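Lmo0794 protein (Listeria monocytogenes, PDB 3EW7) is of unknown function but has a Rossmann-type fold and probably binds NAD(P), possibly acting as an oxidoreductase. Local coordinates at residues Arg15-Ala20 against Val27-Arg32; His85-Leu90 against Ala146-Thr151; Leu47-Asp50 against Leu54-Ser57. The protein carries 3 engineered substitutions. All coordinates share one frame; numbering follows the deposited sequence.

Interaction 1 (Arg15-Ala20 against Val27-Arg32); sequences RILEEA and VTAIVR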
ATOM      1  N   ARG A  15      -2.206  10.187  -2.443  1.00 56.07           N
ATOM      2  CA  ARG A  15      -3.629  10.462  -2.291  1.00 55.82           C
ATOM      3  C   ARG A  15      -4.185   9.535  -1.237  1.00 53.31           C
ATOM      4  O   ARG A  15      -4.903   9.969  -0.343  1.00 54.91           O
ATOM      5  CB  ARG A  15      -4.399  10.221  -3.593  1.00 58.60           C
ATOM      6  CG  ARG A  15      -3.569  10.263  -4.862  1.00 63.07           C
ATOM      7  CD  ARG A  15      -3.420  11.660  -5.455  1.00 66.59           C
ATOM      8  NE  ARG A  15      -4.202  12.672  -4.747  1.00 69.44           N
ATOM      9  CZ  ARG A  15      -3.676  13.621  -3.975  1.00 68.91           C
ATOM     10  NH1 ARG A  15      -2.357  13.694  -3.805  1.00 66.85           N
ATOM     11  NH2 ARG A  15      -4.472  14.498  -3.378  1.00 66.91           N
ATOM     12  N   ILE A  16      -3.861   8.251  -1.350  1.00 49.78           N
ATOM     13  CA  ILE A  16      -4.346   7.292  -0.383  1.00 46.17           C
ATOM     14  C   ILE A  16      -4.174   7.896   1.000  1.00 46.65           C
ATOM     15  O   ILE A  16      -5.047   7.781   1.858  1.00 47.02           O
ATOM     16  CB  ILE A  16      -3.586   5.972  -0.482  1.00 42.78           C
ATOM     17  CG1 ILE A  16      -3.966   5.279  -1.796  1.00 40.65           C
ATOM     18  CG2 ILE A  16      -3.907   5.094   0.717  1.00 40.83           C
ATOM     19  CD1 ILE A  16      -3.423   3.872  -1.949  1.00 38.81           C
ATOM     20  N   LEU A  17      -3.064   8.586   1.201  1.00 46.91           N
ATOM     21  CA  LEU A  17      -2.812   9.209   2.485  1.00 47.97           C
ATOM     22  C   LEU A  17      -3.768  10.356   2.723  1.00 47.82           C
ATOM     23  O   LEU A  17      -4.390  10.425   3.785  1.00 48.42           O
ATOM     24  CB  LEU A  17      -1.365   9.698   2.578  1.00 49.59           C
ATOM     25  CG  LEU A  17      -1.032  10.449   3.873  1.00 50.43           C
ATOM     26  CD1 LEU A  17       0.375  10.124   4.361  1.00 47.23           C
ATOM     27  CD2 LEU A  17      -1.212  11.946   3.629  1.00 51.99           C
ATOM     28  N   GLU A  18      -3.886  11.260   1.752  1.00 48.41           N
ATOM     29  CA  GLU A  18      -4.803  12.399   1.895  1.00 51.02           C
ATOM     30  C   GLU A  18      -6.208  11.923   2.236  1.00 49.96           C
ATOM     31  O   GLU A  18      -6.765  12.302   3.263  1.00 48.46           O
ATOM     32  CB  GLU A  18      -4.853  13.244   0.609  1.00 53.70           C
ATOM     33  CG  GLU A  18      -3.699  14.237   0.451  1.00 58.87           C
ATOM     34  CD  GLU A  18      -3.489  15.099   1.697  1.00 62.60           C
ATOM     35  OE1 GLU A  18      -4.473  15.706   2.186  1.00 64.78           O
ATOM     36  OE2 GLU A  18      -2.333  15.169   2.184  1.00 65.18           O
ATOM     37  N   GLU A  19      -6.761  11.088   1.358  1.00 50.83           N
ATOM     38  CA  GLU A  19      -8.096  10.505   1.511  1.00 51.26           C
ATOM     39  C   GLU A  19      -8.255   9.903   2.904  1.00 51.08           C
ATOM     40  O   GLU A  19      -9.297  10.059   3.546  1.00 51.83           O
ATOM     41  CB  GLU A  19      -8.308   9.416   0.450  1.00 50.85           C
ATOM     42  CG  GLU A  19      -9.691   8.788   0.434  1.00 51.58           C
ATOM     43  CD  GLU A  19     -10.778   9.793   0.113  1.00 53.33           C
ATOM     44  OE1 GLU A  19     -10.514  10.688  -0.713  1.00 55.25           O
ATOM     45  OE2 GLU A  19     -11.890   9.685   0.670  1.00 53.76           O
ATOM     46  N   ALA A  20      -7.223   9.211   3.366  1.00 49.80           N
ATOM     47  CA  ALA A  20      -7.277   8.606   4.682  1.00 51.31           C
ATOM     48  C   ALA A  20      -7.379   9.676   5.774  1.00 52.26           C
ATOM     49  O   ALA A  20      -8.292   9.646   6.608  1.00 52.10           O
ATOM     50  CB  ALA A  20      -6.053   7.742   4.895  1.00 51.44           C
ATOM     51  N   VAL A  27      -3.051   8.750  10.369  1.00 52.93           N
ATOM     52  CA  VAL A  27      -2.173   8.279   9.316  1.00 52.15           C
ATOM     53  C   VAL A  27      -0.697   8.341   9.661  1.00 52.84           C
ATOM     54  O   VAL A  27      -0.225   9.342  10.196  1.00 53.90           O
ATOM     55  CB  VAL A  27      -2.397   9.111   8.034  1.00 51.99           C
ATOM     56  CG1 VAL A  27      -1.371   8.750   6.982  1.00 52.22           C
ATOM     57  CG2 VAL A  27      -3.794   8.887   7.504  1.00 50.27           C
ATOM     58  N   THR A  28       0.026   7.264   9.366  1.00 53.19           N
ATOM     59  CA  THR A  28       1.468   7.236   9.587  1.00 54.44           C
ATOM     60  C   THR A  28       2.127   7.086   8.226  1.00 55.69           C
ATOM     61  O   THR A  28       1.811   6.164   7.473  1.00 54.83           O
ATOM     62  CB  THR A  28       1.930   6.057  10.467  1.00 54.85           C
ATOM     63  OG1 THR A  28       1.606   6.323  11.835  1.00 58.05           O
ATOM     64  CG2 THR A  28       3.441   5.866  10.355  1.00 54.28           C
ATOM     65  N   ALA A  29       3.027   8.011   7.904  1.00 56.98           N
ATOM     66  CA  ALA A  29       3.737   7.962   6.638  1.00 57.86           C
ATOM     67  C   ALA A  29       5.015   7.157   6.860  1.00 59.01           C
ATOM     68  O   ALA A  29       5.847   7.515   7.693  1.00 59.94           O
ATOM     69  CB  ALA A  29       4.071   9.369   6.160  1.00 56.84           C
ATOM     70  N   ILE A  30       5.149   6.055   6.131  1.00 58.86           N
ATOM     71  CA  ILE A  30       6.316   5.200   6.233  1.00 58.92           C
ATOM     72  C   ILE A  30       7.120   5.446   4.966  1.00 62.50           C
ATOM     73  O   ILE A  30       6.676   5.120   3.860  1.00 63.17           O
ATOM     74  CB  ILE A  30       5.885   3.735   6.344  1.00 56.82           C
ATOM     75  CG1 ILE A  30       5.014   3.566   7.592  1.00 54.84           C
ATOM     76  CG2 ILE A  30       7.100   2.827   6.414  1.00 54.90           C
ATOM     77  CD1 ILE A  30       4.393   2.201   7.736  1.00 51.25           C
ATOM     78  N   VAL A  31       8.303   6.037   5.140  1.00 65.70           N
ATOM     79  CA  VAL A  31       9.163   6.402   4.018  1.00 67.69           C
ATOM     80  C   VAL A  31      10.666   6.282   4.260  1.00 69.75           C
ATOM     81  O   VAL A  31      11.123   6.172   5.400  1.00 69.21           O
ATOM     82  CB  VAL A  31       8.883   7.841   3.610  1.00 66.96           C
ATOM     83  CG1 VAL A  31       7.479   7.944   3.025  1.00 66.70           C
ATOM     84  CG2 VAL A  31       9.030   8.751   4.832  1.00 65.89           C
ATOM     85  N   ARG A  32      11.427   6.321   3.165  1.00 72.10           N
ATOM     86  CA  ARG A  32      12.878   6.226   3.218  1.00 74.40           C
ATOM     87  C   ARG A  32      13.488   7.538   3.693  1.00 76.46           C
ATOM     88  O   ARG A  32      14.388   7.540   4.525  1.00 76.28           O
ATOM     89  CB  ARG A  32      13.434   5.859   1.842  1.00 75.83           C
ATOM     90  CG  ARG A  32      12.966   4.501   1.327  1.00 77.72           C
ATOM     91  CD  ARG A  32      13.831   4.012   0.172  1.00 78.14           C
ATOM     92  NE  ARG A  32      15.242   4.156   0.506  1.00 77.06           N
ATOM     93  CZ  ARG A  32      16.055   5.025  -0.081  1.00 77.54           C
ATOM     94  NH1 ARG A  32      15.596   5.812  -1.043  1.00 77.62           N
ATOM     95  NH2 ARG A  32      17.314   5.136   0.321  1.00 77.70           N
TER
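L17 on helix 11-22 reaches across to V27 and A29 on strand 26-31, the next strand of the beta-alpha-beta unit that opens this Rossmann-type domain. The short segments run almost antiparallel, at 164°, with their axes 9.2 Å apart at closest approach, so the side chains have to fill the space between helix and sheet. From CB, which points at the strand, the L17 chain continues to CG, set anti to the backbone N (chi1 176°); this carries the branch outward, and CG lies 3.6 Å from V27 CG1. At the tip, CD1 of L17 rests against the same V27 CG1 at 3.4 Å and extends along the strand to A29 CB at 4.2 Å. The leucine and valine side chains meet at a slant. The other branch of V27 serves the next turn of the helix: its CG2 lies 3.6 Å from A20 CB. I5 of the neighbouring strand 2-6 touches both L17 and V27, and L195 of helix 187-199 packs on A20. All four residues are buried and meet through carbon alone. With no hydrogen bond across the interface, its cohesion comes from dispersion and the exclusion of water.

Interaction 2 (His85-Leu90 against Ala146-Thr151); sequences HLISVL and AEFSWT
The backbones come nearest at L90 and F148, whose CA atoms are 6.6 Å apart, where the last turn of helix 79-90 faces an extended residue in the run-up to strand 150-154. F148 carries the contact. Its CG sits between the backbone N and the carbonyl carbon (chi1 75°), which places the ring against the helix; the F148 side chain as a whole crosses those of I87 and L90 at about a right angle. L90 meets the near part of the ring, its CB lying 3.6 Å from F148 CD1, while the carbonyl oxygen L90 O rests 3.5 Å from F148 CB in a plain van der Waals approach. One turn back, I87 reaches the far end, with CG1 3.8 Å from F148 CZ. Both aliphatic groups approach the ring obliquely and from the same side of its plane. From the other side comes W150, whose CD1 stands 3.8 Å above the plane of the F148 ring, offset toward the rim. L141 of helix 131-142 touches I87, F148 and W150, and L98 of strand 97-101 also packs on F148, so the ring sits where two helices meet the sheet. Apart from the L90 carbonyl oxygen the contact is carbon on carbon, and all three residues are buried. No hydrogen bond crosses it, and the phenyl ring has carbon neighbours on both sides of its plane, which should limit its movement.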
ATOM      1  N   HIS A  85       9.349  -9.860   1.866  1.00 44.56           N
ATOM      2  CA  HIS A  85       9.800  -9.509   3.206  1.00 43.45           C
ATOM      3  C   HIS A  85       8.614  -9.293   4.146  1.00 44.49           C
ATOM      4  O   HIS A  85       8.586  -9.827   5.253  1.00 44.53           O
ATOM      5  CB  HIS A  85      10.653  -8.243   3.178  1.00 41.59           C
ATOM      6  CG  HIS A  85      10.960  -7.696   4.540  1.00 42.36           C
ATOM      7  ND1 HIS A  85      11.758  -8.360   5.448  1.00 44.65           N
ATOM      8  CD2 HIS A  85      10.548  -6.566   5.161  1.00 42.92           C
ATOM      9  CE1 HIS A  85      11.821  -7.662   6.570  1.00 44.76           C
ATOM     10  NE2 HIS A  85      11.095  -6.569   6.422  1.00 42.79           N
ATOM     11  N   LEU A  86       7.638  -8.506   3.703  1.00 45.56           N
ATOM     12  CA  LEU A  86       6.465  -8.227   4.519  1.00 46.70           C
ATOM     13  C   LEU A  86       5.684  -9.498   4.812  1.00 48.12           C
ATOM     14  O   LEU A  86       5.166  -9.674   5.915  1.00 48.95           O
ATOM     15  CB  LEU A  86       5.559  -7.204   3.822  1.00 46.03           C
ATOM     16  CG  LEU A  86       6.146  -5.793   3.679  1.00 46.62           C
ATOM     17  CD1 LEU A  86       5.157  -4.878   2.980  1.00 44.12           C
ATOM     18  CD2 LEU A  86       6.479  -5.241   5.057  1.00 46.64           C
ATOM     19  N   ILE A  87       5.610 -10.384   3.822  1.00 48.60           N
ATOM     20  CA  ILE A  87       4.898 -11.640   3.976  1.00 48.04           C
ATOM     21  C   ILE A  87       5.504 -12.483   5.093  1.00 49.93           C
ATOM     22  O   ILE A  87       4.776 -13.000   5.937  1.00 51.86           O
ATOM     23  CB  ILE A  87       4.893 -12.441   2.651  1.00 47.71           C
ATOM     24  CG1 ILE A  87       3.820 -11.870   1.720  1.00 44.34           C
ATOM     25  CG2 ILE A  87       4.660 -13.940   2.921  1.00 46.15           C
ATOM     26  CD1 ILE A  87       3.937 -12.337   0.281  0.50 44.25           C
ATOM     27  N   SER A  88       6.825 -12.617   5.124  1.00 50.09           N
ATOM     28  CA  SER A  88       7.439 -13.427   6.179  1.00 52.42           C
ATOM     29  C   SER A  88       7.305 -12.744   7.547  1.00 52.54           C
ATOM     30  O   SER A  88       7.073 -13.397   8.570  1.00 53.31           O
ATOM     31  CB  SER A  88       8.920 -13.704   5.875  1.00 53.07           C
ATOM     32  OG  SER A  88       9.725 -12.554   6.087  1.00 56.09           O
ATOM     33  N   VAL A  89       7.447 -11.428   7.557  1.00 51.10           N
ATOM     34  CA  VAL A  89       7.347 -10.670   8.784  1.00 49.81           C
ATOM     35  C   VAL A  89       5.922 -10.706   9.327  1.00 51.16           C
ATOM     36  O   VAL A  89       5.705 -10.733  10.539  1.00 51.04           O
ATOM     37  CB  VAL A  89       7.781  -9.208   8.542  1.00 49.20           C
ATOM     38  CG1 VAL A  89       7.228  -8.296   9.619  1.00 48.04           C
ATOM     39  CG2 VAL A  89       9.291  -9.130   8.521  1.00 46.68           C
ATOM     40  N   LEU A  90       4.952 -10.723   8.422  1.00 51.90           N
ATOM     41  CA  LEU A  90       3.543 -10.729   8.809  1.00 52.42           C
ATOM     42  C   LEU A  90       2.943 -12.111   9.059  1.00 53.20           C
ATOM     43  O   LEU A  90       1.836 -12.220   9.584  1.00 52.62           O
ATOM     44  CB  LEU A  90       2.712 -10.031   7.728  1.00 51.53           C
ATOM     45  CG  LEU A  90       2.053  -8.678   7.994  1.00 51.35           C
ATOM     46  CD1 LEU A  90       2.301  -8.243   9.422  1.00 51.77           C
ATOM     47  CD2 LEU A  90       2.599  -7.654   7.016  1.00 51.68           C
ATOM     48  N   ALA A 146      -3.963 -18.242   3.613  1.00 53.02           N
ATOM     49  CA  ALA A 146      -4.571 -18.115   4.922  1.00 51.84           C
ATOM     50  C   ALA A 146      -3.637 -17.828   6.077  1.00 50.81           C
ATOM     51  O   ALA A 146      -4.080 -17.759   7.217  1.00 52.49           O
ATOM     52  CB  ALA A 146      -5.385 -19.376   5.217  1.00 49.77           C
ATOM     53  N   GLU A 147      -2.355 -17.632   5.801  1.00 50.44           N
ATOM     54  CA  GLU A 147      -1.401 -17.387   6.879  1.00 50.45           C
ATOM     55  C   GLU A 147      -1.386 -15.983   7.497  1.00 49.20           C
ATOM     56  O   GLU A 147      -0.767 -15.769   8.539  1.00 48.56           O
ATOM     57  CB  GLU A 147      -0.003 -17.807   6.419  1.00 52.82           C
ATOM     58  CG  GLU A 147       0.124 -19.330   6.298  1.00 54.77           C
ATOM     59  CD  GLU A 147       1.339 -19.781   5.499  1.00 56.01           C
ATOM     60  OE1 GLU A 147       2.473 -19.429   5.882  1.00 56.54           O
ATOM     61  OE2 GLU A 147       1.161 -20.496   4.489  1.00 55.69           O
ATOM     62  N   PHE A 148      -2.051 -15.027   6.857  1.00 47.66           N
ATOM     63  CA  PHE A 148      -2.144 -13.683   7.418  1.00 46.89           C
ATOM     64  C   PHE A 148      -3.205 -12.867   6.718  1.00 46.40           C
ATOM     65  O   PHE A 148      -3.822 -13.321   5.755  1.00 46.07           O
ATOM     66  CB  PHE A 148      -0.800 -12.941   7.397  1.00 46.26           C
ATOM     67  CG  PHE A 148      -0.390 -12.440   6.050  1.00 46.74           C
ATOM     68  CD1 PHE A 148      -0.195 -11.078   5.842  1.00 47.89           C
ATOM     69  CD2 PHE A 148      -0.138 -13.320   5.008  1.00 47.23           C
ATOM     70  CE1 PHE A 148       0.254 -10.599   4.612  1.00 47.25           C
ATOM     71  CE2 PHE A 148       0.308 -12.856   3.778  1.00 46.88           C
ATOM     72  CZ  PHE A 148       0.505 -11.489   3.580  1.00 47.13           C
ATOM     73  N   SER A 149      -3.431 -11.661   7.215  1.00 46.16           N
ATOM     74  CA  SER A 149      -4.452 -10.803   6.647  1.00 46.32           C
ATOM     75  C   SER A 149      -3.933  -9.880   5.541  1.00 46.00           C
ATOM     76  O   SER A 149      -3.148  -8.964   5.798  1.00 44.83           O
ATOM     77  CB  SER A 149      -5.089  -9.982   7.760  1.00 45.61           C
ATOM     78  OG  SER A 149      -6.239  -9.325   7.275  1.00 48.83           O
ATOM     79  N   TRP A 150      -4.392 -10.109   4.313  1.00 45.66           N
ATOM     80  CA  TRP A 150      -3.953  -9.294   3.183  1.00 45.35           C
ATOM     81  C   TRP A 150      -5.042  -9.048   2.141  1.00 45.31           C
ATOM     82  O   TRP A 150      -6.063  -9.740   2.105  1.00 45.10           O
ATOM     83  CB  TRP A 150      -2.783  -9.973   2.480  1.00 44.36           C
ATOM     84  CG  TRP A 150      -3.182 -11.274   1.868  1.00 43.29           C
ATOM     85  CD1 TRP A 150      -3.290 -12.475   2.495  1.00 43.42           C
ATOM     86  CD2 TRP A 150      -3.593 -11.490   0.514  1.00 44.19           C
ATOM     87  NE1 TRP A 150      -3.743 -13.431   1.617  1.00 43.72           N
ATOM     88  CE2 TRP A 150      -3.941 -12.850   0.393  1.00 43.51           C
ATOM     89  CE3 TRP A 150      -3.704 -10.661  -0.612  1.00 44.75           C
ATOM     90  CZ2 TRP A 150      -4.392 -13.405  -0.809  1.00 42.08           C
ATOM     91  CZ3 TRP A 150      -4.153 -11.214  -1.807  1.00 43.25           C
ATOM     92  CH2 TRP A 150      -4.492 -12.575  -1.892  1.00 42.00           C
ATOM     93  N   THR A 151      -4.804  -8.053   1.292  1.00 44.31           N
ATOM     94  CA  THR A 151      -5.706  -7.720   0.192  1.00 45.52           C
ATOM     95  C   THR A 151      -4.909  -7.030  -0.900  1.00 45.23           C
ATOM     96  O   THR A 151      -4.119  -6.127  -0.632  1.00 44.35           O
ATOM     97  CB  THR A 151      -6.848  -6.767   0.599  1.00 46.60           C
ATOM     98  OG1 THR A 151      -7.711  -7.406   1.543  1.00 49.06           O
ATOM     99  CG2 THR A 151      -7.663  -6.392  -0.623  1.00 46.73           C
TER

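Interaction 3 (Leu47-Asp50 against Leu54-Ser57); sequences LQKD and LTLS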
ATOM      1  N   LEU A  47       7.263   7.485  10.244  1.00 69.72           N
ATOM      2  CA  LEU A  47       8.218   6.444  10.599  1.00 67.30           C
ATOM      3  C   LEU A  47       9.157   6.398   9.408  1.00 66.55           C
ATOM      4  O   LEU A  47       8.769   5.956   8.328  1.00 65.86           O
ATOM      5  CB  LEU A  47       7.541   5.084  10.754  1.00 65.89           C
ATOM      6  CG  LEU A  47       8.527   3.961  11.084  1.00 64.59           C
ATOM      7  CD1 LEU A  47       8.841   3.979  12.564  1.00 65.31           C
ATOM      8  CD2 LEU A  47       7.935   2.626  10.703  1.00 65.04           C
ATOM      9  N   GLN A  48      10.380   6.885   9.586  1.00 65.86           N
ATOM     10  CA  GLN A  48      11.336   6.871   8.487  1.00 65.36           C
ATOM     11  C   GLN A  48      12.026   5.528   8.449  1.00 63.79           C
ATOM     12  O   GLN A  48      12.947   5.277   9.222  1.00 63.36           O
ATOM     13  CB  GLN A  48      12.385   7.966   8.647  1.00 67.20           C
ATOM     14  CG  GLN A  48      13.387   7.980   7.501  1.00 69.42           C
ATOM     15  CD  GLN A  48      14.170   9.275   7.424  1.00 72.66           C
ATOM     16  OE1 GLN A  48      15.305   9.362   7.898  1.00 74.30           O
ATOM     17  NE2 GLN A  48      13.563  10.297   6.832  1.00 73.30           N
ATOM     18  N   LYS A  49      11.577   4.666   7.545  1.00 61.53           N
ATOM     19  CA  LYS A  49      12.152   3.336   7.428  1.00 60.00           C
ATOM     20  C   LYS A  49      11.880   2.772   6.042  1.00 59.41           C
ATOM     21  O   LYS A  49      10.777   2.899   5.519  1.00 60.02           O
ATOM     22  CB  LYS A  49      11.540   2.424   8.492  1.00 57.69           C
ATOM     23  CG  LYS A  49      12.542   1.664   9.335  1.00 56.75           C
ATOM     24  CD  LYS A  49      11.920   1.300  10.679  1.00 57.43           C
ATOM     25  CE  LYS A  49      12.919   0.670  11.645  1.00 57.01           C
ATOM     26  NZ  LYS A  49      13.141  -0.783  11.395  1.00 58.02           N
ATOM     27  N   ASP A  50      12.885   2.167   5.429  1.00 58.66           N
ATOM     28  CA  ASP A  50      12.663   1.587   4.121  1.00 58.21           C
ATOM     29  C   ASP A  50      11.851   0.333   4.368  1.00 56.60           C
ATOM     30  O   ASP A  50      11.930  -0.259   5.440  1.00 57.31           O
ATOM     31  CB  ASP A  50      13.978   1.228   3.439  1.00 60.86           C
ATOM     32  CG  ASP A  50      13.768   0.440   2.155  1.00 64.17           C
ATOM     33  OD1 ASP A  50      13.117   0.964   1.214  1.00 64.47           O
ATOM     34  OD2 ASP A  50      14.256  -0.714   2.094  1.00 66.99           O
ATOM     35  N   LEU A  54      11.493  -2.983   7.707  1.00 58.55           N
ATOM     36  CA  LEU A  54      10.321  -3.060   8.566  1.00 58.28           C
ATOM     37  C   LEU A  54      10.217  -4.357   9.381  1.00 58.63           C
ATOM     38  O   LEU A  54      10.332  -5.465   8.841  1.00 57.89           O
ATOM     39  CB  LEU A  54       9.069  -2.863   7.717  1.00 57.43           C
ATOM     40  CG  LEU A  54       8.481  -1.454   7.658  1.00 56.94           C
ATOM     41  CD1 LEU A  54       9.560  -0.411   7.889  1.00 58.18           C
ATOM     42  CD2 LEU A  54       7.788  -1.266   6.321  1.00 55.06           C
ATOM     43  N   THR A  55      10.002  -4.210  10.687  1.00 58.29           N
ATOM     44  CA  THR A  55       9.868  -5.366  11.573  1.00 59.78           C
ATOM     45  C   THR A  55       8.448  -5.415  12.084  1.00 59.75           C
ATOM     46  O   THR A  55       7.803  -4.376  12.209  1.00 60.58           O
ATOM     47  CB  THR A  55      10.756  -5.249  12.803  1.00 60.87           C
ATOM     48  OG1 THR A  55      10.259  -4.189  13.632  1.00 62.67           O
ATOM     49  CG2 THR A  55      12.195  -4.951  12.403  1.00 61.70           C
ATOM     50  N   LEU A  56       7.962  -6.613  12.396  1.00 59.73           N
ATOM     51  CA  LEU A  56       6.603  -6.769  12.912  1.00 59.59           C
ATOM     52  C   LEU A  56       6.288  -5.685  13.941  1.00 60.30           C
ATOM     53  O   LEU A  56       5.195  -5.111  13.943  1.00 60.75           O
ATOM     54  CB  LEU A  56       6.430  -8.143  13.561  1.00 58.69           C
ATOM     55  CG  LEU A  56       5.042  -8.449  14.148  1.00 57.39           C
ATOM     56  CD1 LEU A  56       4.010  -8.539  13.027  1.00 54.73           C
ATOM     57  CD2 LEU A  56       5.090  -9.756  14.928  1.00 55.42           C
ATOM     58  N   SER A  57       7.253  -5.405  14.811  1.00 61.13           N
ATOM     59  CA  SER A  57       7.088  -4.390  15.848  1.00 61.03           C
ATOM     60  C   SER A  57       6.483  -3.079  15.342  1.00 60.24           C
ATOM     61  O   SER A  57       5.422  -2.668  15.805  1.00 60.28           O
ATOM     62  CB  SER A  57       8.429  -4.103  16.523  1.00 61.68           C
ATOM     63  OG  SER A  57       8.294  -3.081  17.491  1.00 61.14           O
TER
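K49 and L54 are brought together by their first torsions: chi1 of -129° turns the lysine chain toward the second segment, and chi1 of -96° in L54 lets a branch that does not start out facing the partner end against it. The contact spans the turn after strand 45-48, an outermost strand of the parallel sheet in this Rossmann-type fold, and leads into the short helix 56-59. The CA atoms of K49 and L54 are 6.7 Å apart, and the side chains run past each other in opposite directions. A single methyl does most of the touching. L54 CD1 lies 3.5 Å from K49 CB, and the lysine chain passes the methyl, with K49 CD still 4.0 Å from L54 CD1. L47, two residues before K49 and likewise directed toward the second segment, adds a looser apolar neighbour, its CD2 being 4.4 Å from that L54 CD1. The lysine chain is extended until chi4, where it bends (-81°), and its ammonium group is hydrogen-bonded to D53 O, within the turn itself. The methylenes thus pack on the leucine while the ammonium group is held by a backbone carbonyl. D50 CB is directed away from the second segment, and OD2 accepts from F52 N, an Asx turn that helps shape the bend. L54 is buried, whereas K49 is partly exposed and T55 exposed; K49 NZ is 4.4 Å from T55 CG2. The carbonyl oxygen D50 O also lies 3.4 Å from L54 CD1.

Overall arrangement
From the N terminus the three contacts follow one another in series, none nested in or crossing another. Interaction 1 closes the six-residue connection from helix 11-22 to strand 26-31. Interaction 3 then closes the three-residue turn beyond strand 45-48, which pairs with strand 26-31 through A29 O to L47 N and V31 N to L47 O. Interaction 2 closes a far longer excursion of 55 residues, which includes strand 97-101 and helix 131-142. It is linked to interaction 3 by a probable hydrogen bond from H85 NE2 to L54 O and by V89 packing on L56. Interactions 1 and 2 do not touch; lying on opposite sides of the chain's centre, they fasten helices to separate parts of one parallel sheet.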